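Local coordinates for 6-phosphogluconolactonase (Thermotoga maritima, PDB 1VL1), which hydrolyses 6-phosphogluconolactone to 6-phosphogluconate, the second step of the oxidative pentose phosphate pathway, at residues 24-29 against 196-201; 81-86 against 114-119; 136-141 against 188-193. One frame throughout, in Å; residues are numbered along the deposited sequence.

Contact 1: residues 24-29 against 196-201; sequences GYVDFV and LIRGKE
Y25, in the first turn of helix 25-43, lays one face of its ring against the side chain of R198, at the end of strand 192-198. This is helix-on-sheet packing in the Rossmann-like alpha/beta fold of the family: the short helical and strand segments run almost antiparallel, 163° between their directions, with their axes 11.1 Å apart. The inner part of the contact is buried and close. With CG anti to the backbone N (chi1 180°), the Y25 ring leaves the helix toward the strand, and its OH comes within 3.3 Å of L196 CA and 3.4 Å of L196 CB. That hydroxyl is hydrogen-bonded to the carbonyl of F229 on the neighbouring strand 225-231. One turn on, V29 splits its two methyls: CG2 lies over the rim of the Y25 ring, while CG1 meets L196 CG at 4.1 Å. V60 of helix 57-64 touches both V29 and L196.

Toward the partly exposed side the contact is looser, with the R198 chain and guanidinium lying on the ring. R198 covers the ring face opposite V29 CG2, its CG standing above the ring centre in a CH-pi contact, 4.0 Å from the centroid. Farther out, the chain bends at chi3, and the guanidinium lies over the CD2 side of the ring with the two planes 25° apart. An alanine in place of Y25 would probably leave R198 CG and CD without the ring they lie on, open a gap between V29 CG2 and R198, and deprive the F229 carbonyl of its hydroxyl partner. At the outer edge, NH1 of R198 sits 3.7 Å from Y25 CD2 and 4.0 Å from V26 CG2.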
loop_
_atom_site.group_PDB
_atom_site.type_symbol
_atom_site.label_atom_id
_atom_site.label_comp_id
_atom_site.label_asym_id
_atom_site.label_seq_id
_atom_site.Cartn_x
_atom_site.Cartn_y
_atom_site.Cartn_z
ATOM N N GLY A 24 -14.978 3.230 -16.119
ATOM C CA GLY A 24 -14.359 4.373 -15.449
ATOM C C GLY A 24 -13.670 4.059 -14.126
ATOM O O GLY A 24 -13.662 4.895 -13.214
ATOM N N TYR A 25 -13.012 2.904 -14.055
ATOM C CA TYR A 25 -12.452 2.423 -12.787
ATOM C C TYR A 25 -11.463 3.428 -12.219
ATOM O O TYR A 25 -11.593 3.889 -11.082
ATOM C CB TYR A 25 -11.781 1.072 -12.996
ATOM C CG TYR A 25 -11.187 0.537 -11.736
ATOM C CD1 TYR A 25 -11.976 -0.166 -10.831
ATOM C CD2 TYR A 25 -9.844 0.757 -11.429
ATOM C CE1 TYR A 25 -11.430 -0.639 -9.617
ATOM C CE2 TYR A 25 -9.274 0.313 -10.240
ATOM C CZ TYR A 25 -10.077 -0.416 -9.324
ATOM O OH TYR A 25 -9.477 -0.853 -8.151
ATOM N N VAL A 26 -10.419 3.724 -12.990
ATOM C CA VAL A 26 -9.377 4.569 -12.481
ATOM C C VAL A 26 -9.901 5.937 -12.060
ATOM O O VAL A 26 -9.529 6.428 -10.993
ATOM C CB VAL A 26 -8.209 4.689 -13.487
ATOM C CG1 VAL A 26 -7.223 5.735 -13.037
ATOM C CG2 VAL A 26 -7.509 3.331 -13.647
ATOM N N ASP A 27 -10.702 6.576 -12.913
ATOM C CA ASP A 27 -11.266 7.881 -12.578
ATOM C C ASP A 27 -12.082 7.855 -11.287
ATOM O O ASP A 27 -11.952 8.730 -10.470
ATOM C CB ASP A 27 -12.087 8.429 -13.732
ATOM C CG ASP A 27 -11.203 8.914 -14.884
ATOM O OD1 ASP A 27 -9.984 9.127 -14.659
ATOM O OD2 ASP A 27 -11.617 9.056 -16.034
ATOM N N PHE A 28 -12.869 6.807 -11.092
ATOM C CA PHE A 28 -13.690 6.708 -9.897
ATOM C C PHE A 28 -12.821 6.567 -8.668
ATOM O O PHE A 28 -13.012 7.263 -7.659
ATOM C CB PHE A 28 -14.614 5.533 -10.026
ATOM C CG PHE A 28 -15.583 5.387 -8.892
ATOM C CD1 PHE A 28 -16.800 6.042 -8.897
ATOM C CD2 PHE A 28 -15.257 4.602 -7.801
ATOM C CE1 PHE A 28 -17.691 5.882 -7.855
ATOM C CE2 PHE A 28 -16.179 4.441 -6.735
ATOM C CZ PHE A 28 -17.337 5.084 -6.754
ATOM N N VAL A 29 -11.857 5.659 -8.724
ATOM C CA VAL A 29 -10.952 5.487 -7.603
ATOM C C VAL A 29 -10.179 6.775 -7.252
ATOM O O VAL A 29 -10.045 7.160 -6.092
ATOM C CB VAL A 29 -9.970 4.338 -7.869
ATOM C CG1 VAL A 29 -8.889 4.214 -6.792
ATOM C CG2 VAL A 29 -10.762 3.020 -8.091
ATOM N N LEU A 196 -7.514 -2.098 -4.085
ATOM C CA LEU A 196 -7.781 -1.827 -5.498
ATOM C C LEU A 196 -7.546 -3.111 -6.257
ATOM O O LEU A 196 -6.398 -3.556 -6.334
ATOM C CB LEU A 196 -6.813 -0.764 -6.004
ATOM C CG LEU A 196 -7.065 0.687 -5.723
ATOM C CD1 LEU A 196 -7.639 0.988 -4.435
ATOM C CD2 LEU A 196 -5.848 1.516 -6.080
ATOM N N ILE A 197 -8.615 -3.727 -6.745
ATOM C CA ILE A 197 -8.542 -5.025 -7.397
ATOM C C ILE A 197 -9.369 -5.011 -8.652
ATOM O O ILE A 197 -10.388 -4.294 -8.731
ATOM C CB ILE A 197 -8.958 -6.199 -6.495
ATOM C CG1 ILE A 197 -10.425 -6.087 -5.984
ATOM C CG2 ILE A 197 -7.985 -6.361 -5.324
ATOM C CD1 ILE A 197 -10.918 -7.447 -5.569
ATOM N N ARG A 198 -8.980 -5.834 -9.627
ATOM C CA ARG A 198 -9.720 -5.949 -10.865
ATOM C C ARG A 198 -9.692 -7.380 -11.369
ATOM O O ARG A 198 -8.655 -8.076 -11.241
ATOM C CB ARG A 198 -9.166 -5.023 -11.952
ATOM C CG ARG A 198 -9.209 -3.538 -11.605
ATOM C CD ARG A 198 -8.542 -2.679 -12.630
ATOM N NE ARG A 198 -9.412 -2.391 -13.750
ATOM C CZ ARG A 198 -9.225 -1.368 -14.597
ATOM N NH1 ARG A 198 -8.200 -0.528 -14.456
ATOM N NH2 ARG A 198 -10.068 -1.183 -15.574
ATOM N N GLY A 199 -10.814 -7.811 -11.930
ATOM C CA GLY A 199 -10.885 -9.051 -12.665
ATOM C C GLY A 199 -11.420 -10.226 -11.871
ATOM O O GLY A 199 -11.512 -10.209 -10.640
ATOM N N LYS A 200 -11.743 -11.283 -12.618
ATOM C CA LYS A 200 -12.480 -12.440 -12.079
ATOM C C LYS A 200 -11.722 -13.179 -10.999
ATOM O O LYS A 200 -12.303 -13.577 -10.005
ATOM C CB LYS A 200 -12.868 -13.405 -13.205
ATOM C CG LYS A 200 -14.015 -12.860 -14.033
ATOM C CD LYS A 200 -14.522 -13.786 -15.122
ATOM C CE LYS A 200 -15.716 -13.137 -15.824
ATOM N NZ LYS A 200 -16.073 -13.805 -17.100
ATOM N N GLU A 201 -10.431 -13.379 -11.177
ATOM C CA GLU A 201 -9.682 -14.153 -10.171
ATOM C C GLU A 201 -9.636 -13.471 -8.821
ATOM O O GLU A 201 -9.757 -14.132 -7.775
ATOM C CB GLU A 201 -8.260 -14.448 -10.639
ATOM C CG GLU A 201 -7.617 -15.619 -9.931
ATOM C CD GLU A 201 -8.254 -16.979 -10.236
ATOM O OE1 GLU A 201 -9.283 -17.085 -10.962
ATOM O OE2 GLU A 201 -7.697 -17.989 -9.753
#

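Contact 2: residues 81-86 against 114-119; sequences ERYVPL and VDTSLP
In T116, chi1 of 66° sets OG1 between the backbone N and the carbonyl carbon, facing V84; in Y83, CG lies anti to the backbone N (chi1 -169°), carrying the ring toward the 114-119 loop. T116 OG1 donates to V84 O at 2.7 Å, from above the carbonyl plane. Y83 OH donates to L118 O at 2.6 Å; this oxygen lies at the ring edge, in its plane. Between these bonds, Y83 CD1 packs on T116 CB at 4.0 Å. The contact joins the end of strand 74-82, part of the central sheet, to the loop leading into helix 120-134, where D115-L118 form a type I turn. R82 lies close to a bound citrate, probably from the crystallisation liquor.

At the inner end, E81 CB rests on V114 CB at 3.7 Å, and L86 CD2 lies 3.4 Å from V114 O. E81 OE1 accepts from R82 N and N92 N, and OE2 from F93 N, the last two at the start of helix 92-101. One water links E81 OE2 to V114 N; another donates to T116 OG1 and accepts from L86 N. Thus the T116 hydroxyl both gives and receives a hydrogen bond, and a strand end with its following loop is joined to an irregular loop through side-chain hydroxyls and water.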
loop_
_atom_site.group_PDB
_atom_site.type_symbol
_atom_site.label_atom_id
_atom_site.label_comp_id
_atom_site.label_asym_id
_atom_site.label_seq_id
_atom_site.Cartn_x
_atom_site.Cartn_y
_atom_site.Cartn_z
ATOM N N GLU A 81 8.555 -3.929 -0.241
ATOM C CA GLU A 81 9.542 -3.783 -1.309
ATOM C C GLU A 81 10.168 -5.140 -1.618
ATOM O O GLU A 81 10.409 -5.959 -0.749
ATOM C CB GLU A 81 10.628 -2.776 -0.973
ATOM C CG GLU A 81 11.641 -2.532 -2.063
ATOM C CD GLU A 81 11.006 -2.004 -3.317
ATOM O OE1 GLU A 81 10.543 -2.830 -4.132
ATOM O OE2 GLU A 81 11.030 -0.784 -3.488
ATOM N N ARG A 82 10.415 -5.348 -2.901
ATOM C CA ARG A 82 11.186 -6.483 -3.373
ATOM C C ARG A 82 12.653 -6.213 -3.082
ATOM O O ARG A 82 13.175 -5.125 -3.346
ATOM C CB ARG A 82 10.943 -6.693 -4.874
ATOM C CG ARG A 82 9.563 -7.253 -5.179
ATOM C CD ARG A 82 8.480 -6.205 -5.323
ATOM N NE ARG A 82 7.292 -6.838 -5.892
ATOM C CZ ARG A 82 7.073 -7.045 -7.172
ATOM N NH1 ARG A 82 7.923 -6.653 -8.072
ATOM N NH2 ARG A 82 5.980 -7.667 -7.565
ATOM N N TYR A 83 13.367 -7.241 -2.598
ATOM C CA TYR A 83 14.766 -7.086 -2.171
ATOM C C TYR A 83 15.646 -7.237 -3.410
ATOM O O TYR A 83 16.345 -8.227 -3.636
ATOM C CB TYR A 83 15.179 -8.059 -1.033
ATOM C CG TYR A 83 16.534 -7.700 -0.433
ATOM C CD1 TYR A 83 16.709 -6.556 0.314
ATOM C CD2 TYR A 83 17.645 -8.529 -0.609
ATOM C CE1 TYR A 83 17.937 -6.226 0.846
ATOM C CE2 TYR A 83 18.893 -8.204 -0.099
ATOM C CZ TYR A 83 19.048 -7.088 0.652
ATOM O OH TYR A 83 20.305 -6.798 1.138
ATOM N N VAL A 84 15.606 -6.169 -4.182
ATOM C CA VAL A 84 16.353 -5.991 -5.400
ATOM C C VAL A 84 16.783 -4.533 -5.469
ATOM O O VAL A 84 16.280 -3.668 -4.735
ATOM C CB VAL A 84 15.446 -6.326 -6.646
ATOM C CG1 VAL A 84 14.901 -7.707 -6.540
ATOM C CG2 VAL A 84 14.299 -5.324 -6.799
ATOM N N PRO A 85 17.730 -4.233 -6.346
ATOM C CA PRO A 85 18.175 -2.838 -6.463
ATOM C C PRO A 85 17.025 -1.872 -6.751
ATOM O O PRO A 85 16.061 -2.203 -7.453
ATOM C CB PRO A 85 19.209 -2.888 -7.569
ATOM C CG PRO A 85 19.703 -4.353 -7.575
ATOM C CD PRO A 85 18.507 -5.161 -7.192
ATOM N N LEU A 86 17.085 -0.654 -6.222
ATOM C CA LEU A 86 16.008 0.309 -6.340
ATOM C C LEU A 86 15.792 0.852 -7.765
ATOM O O LEU A 86 14.808 1.546 -7.978
ATOM C CB LEU A 86 16.211 1.484 -5.349
ATOM C CG LEU A 86 16.115 1.105 -3.850
ATOM C CD1 LEU A 86 16.557 2.261 -2.986
ATOM C CD2 LEU A 86 14.785 0.641 -3.407
ATOM N N VAL A 114 12.094 1.457 1.357
ATOM C CA VAL A 114 13.003 0.458 1.899
ATOM C C VAL A 114 14.368 0.582 1.192
ATOM O O VAL A 114 14.462 0.533 -0.046
ATOM C CB VAL A 114 12.463 -0.938 1.708
ATOM C CG1 VAL A 114 13.478 -1.924 2.194
ATOM C CG2 VAL A 114 11.123 -1.137 2.428
ATOM N N ASP A 115 15.415 0.680 1.990
ATOM C CA ASP A 115 16.783 0.869 1.466
ATOM C C ASP A 115 17.372 -0.493 1.250
ATOM O O ASP A 115 18.050 -1.065 2.126
ATOM C CB ASP A 115 17.658 1.706 2.422
ATOM C CG ASP A 115 19.063 1.914 1.915
ATOM O OD1 ASP A 115 19.373 1.444 0.795
ATOM O OD2 ASP A 115 19.901 2.569 2.595
ATOM N N THR A 116 17.111 -1.063 0.066
ATOM C CA THR A 116 17.569 -2.423 -0.262
ATOM C C THR A 116 19.065 -2.585 -0.513
ATOM O O THR A 116 19.576 -3.716 -0.743
ATOM C CB THR A 116 16.817 -2.957 -1.489
ATOM O OG1 THR A 116 17.165 -2.172 -2.646
ATOM C CG2 THR A 116 15.315 -2.887 -1.330
ATOM N N SER A 117 19.824 -1.502 -0.382
ATOM C CA SER A 117 21.266 -1.584 -0.447
ATOM C C SER A 117 21.886 -2.158 0.820
ATOM O O SER A 117 23.045 -2.620 0.808
ATOM C CB SER A 117 21.873 -0.218 -0.673
ATOM O OG SER A 117 21.924 0.609 0.475
ATOM N N LEU A 118 21.101 -2.091 1.899
ATOM C CA LEU A 118 21.495 -2.673 3.201
ATOM C C LEU A 118 21.171 -4.162 3.286
ATOM O O LEU A 118 20.250 -4.639 2.623
ATOM C CB LEU A 118 20.724 -1.970 4.326
ATOM C CG LEU A 118 20.976 -0.464 4.534
ATOM C CD1 LEU A 118 20.036 0.045 5.623
ATOM C CD2 LEU A 118 22.420 -0.097 4.784
ATOM N N PRO A 119 21.850 -4.896 4.161
ATOM C CA PRO A 119 21.451 -6.284 4.407
ATOM C C PRO A 119 19.980 -6.303 4.832
ATOM O O PRO A 119 19.492 -5.364 5.417
ATOM C CB PRO A 119 22.393 -6.751 5.553
ATOM C CG PRO A 119 23.553 -5.799 5.475
ATOM C CD PRO A 119 22.980 -4.488 5.008
HETATM O O HOH W 1 11.905 0.789 -1.423
HETATM O O HOH W 2 19.298 -0.704 -3.912
#

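Contact 3: residues 136-141 against 188-193; sequences DQFDLA and NTSLYV
F138 O and L191 N open the backbone pairing between these segments, which become neighbouring parallel strands, 140-143 and 192-198, in the central sheet of the Rossmann-like fold. Three hydrogen bonds join them. L191 N donates to F138 O at 3.0 Å and Y192 N to D139 O at 3.1 Å, two successive amides bonding to two successive carbonyls just where the strands begin. A141 N then returns the bond to Y192 O at 2.9 Å, nearly along the C=O axis. S190 CA adds a CA-H...O contact to F138 O, 3.2 Å away.

Van der Waals packing divides between the two faces of the sheet. On the L140 and Y192 face, L140 CD1 meets Y192 CB at 3.8 Å, and M37 and K36 of helix 25-43 lie against L140 and Y192 respectively. On the other face, A141 CB approaches V193 CG2 at 4.3 Å. Before the strands, L191 crosses Q137 at about a right angle, its CD2 3.7 Å from the amide carbon Q137 CD.

The polar side chains find their main partners beyond the two segments. T189 OG1, placed by chi1 of 65°, lies 3.4 Å from F138 CD2 but bonds to A186 O; S190 OG touches F138 CB and A141 CB while bonding to L187 O. D139 forms a salt bridge with K44, and Q137 OE1 bonds to K223. Main-chain hydrogen bonds and van der Waals contacts therefore join the segments directly, while their side-chain hydroxyls, amide and carboxylate tie the strand entrances to the surrounding chain.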
loop_
_atom_site.group_PDB
_atom_site.type_symbol
_atom_site.label_atom_id
_atom_site.label_comp_id
_atom_site.label_asym_id
_atom_site.label_seq_id
_atom_site.Cartn_x
_atom_site.Cartn_y
_atom_site.Cartn_z
ATOM N N ASP A 136 2.624 7.522 14.547
ATOM C CA ASP A 136 2.160 6.268 15.193
ATOM C C ASP A 136 0.920 5.662 14.527
ATOM O O ASP A 136 0.395 4.595 14.947
ATOM C CB ASP A 136 1.890 6.464 16.686
ATOM C CG ASP A 136 0.928 7.594 16.982
ATOM O OD1 ASP A 136 0.355 8.249 16.081
ATOM O OD2 ASP A 136 0.727 7.901 18.199
ATOM N N GLN A 137 0.462 6.323 13.457
ATOM C CA GLN A 137 -0.805 5.994 12.822
ATOM C C GLN A 137 -0.793 6.435 11.367
ATOM O O GLN A 137 -0.582 7.598 11.101
ATOM C CB GLN A 137 -1.946 6.727 13.556
ATOM C CG GLN A 137 -3.336 6.374 13.109
ATOM C CD GLN A 137 -4.404 6.959 14.016
ATOM O OE1 GLN A 137 -4.963 6.249 14.870
ATOM N NE2 GLN A 137 -4.697 8.252 13.841
ATOM N N PHE A 138 -1.039 5.521 10.429
ATOM C CA PHE A 138 -1.284 5.926 9.052
ATOM C C PHE A 138 -2.728 6.397 8.923
ATOM O O PHE A 138 -3.647 5.882 9.599
ATOM C CB PHE A 138 -1.025 4.782 8.097
ATOM C CG PHE A 138 0.344 4.213 8.171
ATOM C CD1 PHE A 138 1.451 4.983 7.820
ATOM C CD2 PHE A 138 0.547 2.905 8.526
ATOM C CE1 PHE A 138 2.732 4.449 7.877
ATOM C CE2 PHE A 138 1.827 2.346 8.543
ATOM C CZ PHE A 138 2.921 3.123 8.242
ATOM N N ASP A 139 -2.932 7.379 8.078
ATOM C CA ASP A 139 -4.280 7.887 7.775
ATOM C C ASP A 139 -4.949 7.030 6.693
ATOM O O ASP A 139 -6.144 6.734 6.771
ATOM C CB ASP A 139 -4.182 9.342 7.303
ATOM C CG ASP A 139 -3.759 10.254 8.391
ATOM O OD1 ASP A 139 -4.476 10.389 9.426
ATOM O OD2 ASP A 139 -2.684 10.875 8.320
ATOM N N LEU A 140 -4.155 6.586 5.734
ATOM C CA LEU A 140 -4.690 5.921 4.572
ATOM C C LEU A 140 -3.718 4.910 4.045
ATOM O O LEU A 140 -2.536 5.211 3.985
ATOM C CB LEU A 140 -4.919 6.986 3.545
ATOM C CG LEU A 140 -5.558 6.671 2.212
ATOM C CD1 LEU A 140 -6.896 6.009 2.417
ATOM C CD2 LEU A 140 -5.792 7.937 1.456
ATOM N N ALA A 141 -4.194 3.706 3.698
ATOM C CA ALA A 141 -3.375 2.716 3.067
ATOM C C ALA A 141 -4.064 2.361 1.746
ATOM O O ALA A 141 -5.240 2.081 1.732
ATOM C CB ALA A 141 -3.205 1.490 3.927
ATOM N N ASN A 188 -2.663 -2.301 10.044
ATOM C CA ASN A 188 -3.875 -2.108 10.813
ATOM C C ASN A 188 -3.901 -0.867 11.720
ATOM O O ASN A 188 -4.914 -0.551 12.342
ATOM C CB ASN A 188 -4.181 -3.426 11.551
ATOM C CG ASN A 188 -4.696 -4.527 10.630
ATOM O OD1 ASN A 188 -5.028 -4.279 9.479
ATOM N ND2 ASN A 188 -4.730 -5.754 11.134
ATOM N N THR A 189 -2.812 -0.091 11.776
ATOM C CA THR A 189 -2.893 1.237 12.372
ATOM C C THR A 189 -3.554 2.258 11.446
ATOM O O THR A 189 -3.877 3.363 11.895
ATOM C CB THR A 189 -1.520 1.827 12.765
ATOM O OG1 THR A 189 -0.708 2.044 11.596
ATOM C CG2 THR A 189 -0.741 0.860 13.650
ATOM N N SER A 190 -3.771 1.897 10.188
ATOM C CA SER A 190 -4.367 2.819 9.230
ATOM C C SER A 190 -5.836 3.082 9.536
ATOM O O SER A 190 -6.607 2.153 9.756
ATOM C CB SER A 190 -4.257 2.247 7.840
ATOM O OG SER A 190 -2.956 1.889 7.421
ATOM N N LEU A 191 -6.232 4.358 9.553
ATOM C CA LEU A 191 -7.631 4.738 9.747
ATOM C C LEU A 191 -8.498 4.159 8.604
ATOM O O LEU A 191 -9.546 3.574 8.864
ATOM C CB LEU A 191 -7.779 6.264 9.844
ATOM C CG LEU A 191 -7.065 6.937 11.030
ATOM C CD1 LEU A 191 -7.241 8.467 10.956
ATOM C CD2 LEU A 191 -7.659 6.426 12.380
ATOM N N TYR A 192 -8.015 4.295 7.369
ATOM C CA TYR A 192 -8.742 3.836 6.181
ATOM C C TYR A 192 -7.846 2.936 5.364
ATOM O O TYR A 192 -6.710 3.265 5.104
ATOM C CB TYR A 192 -9.199 5.037 5.342
ATOM C CG TYR A 192 -10.124 5.972 6.084
ATOM C CD1 TYR A 192 -11.459 5.706 6.170
ATOM C CD2 TYR A 192 -9.621 7.103 6.761
ATOM C CE1 TYR A 192 -12.321 6.535 6.895
ATOM C CE2 TYR A 192 -10.480 7.964 7.511
ATOM C CZ TYR A 192 -11.839 7.648 7.560
ATOM O OH TYR A 192 -12.747 8.440 8.245
ATOM N N VAL A 193 -8.350 1.752 5.009
ATOM C CA VAL A 193 -7.652 0.867 4.159
ATOM C C VAL A 193 -8.492 0.726 2.876
ATOM O O VAL A 193 -9.700 0.453 2.944
ATOM C CB VAL A 193 -7.480 -0.520 4.795
ATOM C CG1 VAL A 193 -6.982 -1.485 3.802
ATOM C CG2 VAL A 193 -6.510 -0.460 5.957
#

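From the N terminus, the chain enters contact 1 at the start of helix 25-43 and closes that loop only at residues 196-201. Contacts 2 and 3 both fall within this long excursion, one after the other: 81-86 meets 114-119 around helix 92-101, and then 136-141 meets 188-193. None of the loops cross. Contact 3 joins adjacent parallel strands of the central sheet, and contact 1 packs a helix against the far end of one of them, strand 192-198. Contact 2 ties the end of strand 74-82 to the loop before helix 120-134, on the opposite side of the chain's centre from contact 1, about 29 Å away between contact centres.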